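Local coordinates for NADH oxidoreductase (Mesorhizobium loti, PDB 3PI7), which probably binds NADPH and acts as an oxidoreductase on NAD(P)H, perhaps as a quinone reductase, at residues 145-148 / 149-153. Numbering follows the deposited sequence. Where two conformers were deposited one is given.
Sequences AMIV and NPLTA
I147 and L151 are joined by the first i to i+4 backbone bond of helix 148-163, L151 N donating to I147 O at 3.0 Å, and the next follows from T152 N to V148 O at 3.1 Å. V148 O takes a second bond at 2.6 Å from T152 OG1, which arrives from the face of the carbonyl plane opposite to the amide. The threonine can do this because its hydroxyl lies beside its own backbone N (chi1 -55°), turned back toward the preceding turn. With an alanine at T152 the amide bond could stay, but V148 O would probably lose its second donor. The P150 ring packs on the chain leading into the helix: CD lies 3.0 Å from A145 O, and CB 3.2 Å from M146 O. N149 N donates to a water at 2.9 Å, which in turn donates a hydrogen bond to A145 O, bridging loop and first turn. I147 CG2 meets L151 CD1 at 4.0 Å, and L151 packs on against helices 290-296 and 298-313. E86, accepting from V148 N, ties this helix start to strand 86-94, while N149 touches helix 176-188 of the Rossmann fold and the loop residues N62 and K344. Because P150 offers no N-H, M146 O, the acceptor four residues back, is buried against the ring without a polar partner, whereas V148 O is gripped by two donors.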
ATOM      1  N   ALA A 145     -26.189 -12.031  13.341  1.00 16.41           N
ATOM      2  CA  ALA A 145     -25.063 -11.850  12.439  1.00 16.35           C
ATOM      3  C   ALA A 145     -25.363 -10.761  11.380  1.00 18.19           C
ATOM      4  O   ALA A 145     -24.760 -10.760  10.318  1.00 16.95           O
ATOM      5  CB  ALA A 145     -24.750 -13.171  11.769  1.00 18.34           C
HETATM    6  N   MSE A 146     -26.272  -9.828  11.720  1.00 13.67           N
HETATM    7  CA  MSE A 146     -26.711  -8.777  10.795  0.50 11.75           C
HETATM    8  C   MSE A 146     -25.689  -7.640  10.655  1.00 16.48           C
HETATM    9  O   MSE A 146     -25.736  -6.930   9.647  1.00 15.71           O
HETATM   10  CB  MSE A 146     -28.094  -8.214  11.224  0.50 12.53           C
HETATM   11  CG  MSE A 146     -28.673  -7.156  10.265  0.50 17.12           C
HETATM   12 SE   MSE A 146     -30.342  -6.368  10.863  0.50 21.99          SE
HETATM   13  CE  MSE A 146     -31.488  -7.901  10.413  0.50 18.54           C
ATOM     14  N   ILE A 147     -24.799  -7.439  11.604  1.00 14.04           N
ATOM     15  CA  ILE A 147     -23.893  -6.297  11.500  1.00 14.60           C
ATOM     16  C   ILE A 147     -22.545  -6.549  10.866  1.00 19.72           C
ATOM     17  O   ILE A 147     -22.267  -5.904   9.866  1.00 20.12           O
ATOM     18  CB  ILE A 147     -23.721  -5.628  12.904  1.00 16.39           C
ATOM     19  CG1 ILE A 147     -25.068  -5.050  13.387  1.00 15.68           C
ATOM     20  CG2 ILE A 147     -22.598  -4.543  12.918  1.00 16.46           C
ATOM     21  CD1 ILE A 147     -25.050  -4.640  14.846  1.00 16.35           C
ATOM     22  N   VAL A 148     -21.677  -7.358  11.483  1.00 15.78           N
ATOM     23  CA  VAL A 148     -20.269  -7.445  11.102  1.00 16.90           C
ATOM     24  C   VAL A 148     -20.084  -7.880   9.661  1.00 19.51           C
ATOM     25  O   VAL A 148     -19.576  -7.089   8.868  1.00 18.78           O
ATOM     26  CB  VAL A 148     -19.431  -8.320  12.073  1.00 22.60           C
ATOM     27  CG1 VAL A 148     -17.980  -8.444  11.583  1.00 22.96           C
ATOM     28  CG2 VAL A 148     -19.474  -7.740  13.493  1.00 23.14           C
ATOM     29  N   ASN A 149     -20.561  -9.068   9.294  1.00 14.76           N
ATOM     30  CA  ASN A 149     -20.326  -9.521   7.930  1.00 14.35           C
ATOM     31  C   ASN A 149     -21.189  -8.800   6.914  1.00 15.27           C
ATOM     32  O   ASN A 149     -20.606  -8.330   5.947  1.00 15.61           O
ATOM     33  CB  ASN A 149     -20.440 -11.030   7.803  1.00 15.18           C
ATOM     34  CG  ASN A 149     -19.250 -11.724   8.454  1.00 23.18           C
ATOM     35  OD1 ASN A 149     -18.171 -11.146   8.617  1.00 20.31           O
ATOM     36  ND2 ASN A 149     -19.465 -12.926   8.943  1.00 25.30           N
ATOM     37  N   PRO A 150     -22.496  -8.573   7.131  1.00 13.88           N
ATOM     38  CA  PRO A 150     -23.298  -7.877   6.115  1.00 12.92           C
ATOM     39  C   PRO A 150     -22.825  -6.456   5.825  1.00 15.66           C
ATOM     40  O   PRO A 150     -22.768  -6.072   4.665  1.00 15.25           O
ATOM     41  CB  PRO A 150     -24.694  -7.884   6.743  1.00 14.64           C
ATOM     42  CG  PRO A 150     -24.722  -9.209   7.461  1.00 16.63           C
ATOM     43  CD  PRO A 150     -23.384  -9.125   8.179  1.00 12.99           C
ATOM     44  N   LEU A 151     -22.456  -5.669   6.868  1.00 13.35           N
ATOM     45  CA  LEU A 151     -22.043  -4.293   6.592  1.00 12.49           C
ATOM     46  C   LEU A 151     -20.667  -4.261   6.000  1.00 16.04           C
ATOM     47  O   LEU A 151     -20.427  -3.418   5.148  1.00 15.36           O
ATOM     48  CB  LEU A 151     -22.122  -3.397   7.832  1.00 12.54           C
ATOM     49  CG  LEU A 151     -23.553  -3.269   8.391  1.00 16.22           C
ATOM     50  CD1 LEU A 151     -23.549  -2.426   9.632  1.00 16.54           C
ATOM     51  CD2 LEU A 151     -24.527  -2.661   7.333  1.00 18.19           C
ATOM     52  N   THR A 152     -19.774  -5.197   6.387  1.00 10.99           N
ATOM     53  CA  THR A 152     -18.453  -5.264   5.754  1.00 10.69           C
ATOM     54  C   THR A 152     -18.626  -5.663   4.291  1.00 14.65           C
ATOM     55  O   THR A 152     -17.912  -5.126   3.431  1.00 15.45           O
ATOM     56  CB  THR A 152     -17.559  -6.282   6.481  1.00 16.40           C
ATOM     57  OG1 THR A 152     -17.507  -5.933   7.855  1.00 14.53           O
ATOM     58  CG2 THR A 152     -16.136  -6.334   5.917  1.00 13.61           C
ATOM     59  N   ALA A 153     -19.570  -6.586   4.005  1.00 11.93           N
ATOM     60  CA  ALA A 153     -19.784  -7.023   2.619  1.00 10.76           C
ATOM     61  C   ALA A 153     -20.268  -5.873   1.774  1.00 13.55           C
ATOM     62  O   ALA A 153     -19.814  -5.706   0.644  1.00 12.74           O
ATOM     63  CB  ALA A 153     -20.784  -8.170   2.544  1.00 12.51           C
TER
HETATM   64  O   HOH W   1     -22.104 -10.874  10.930  1.00 20.31           O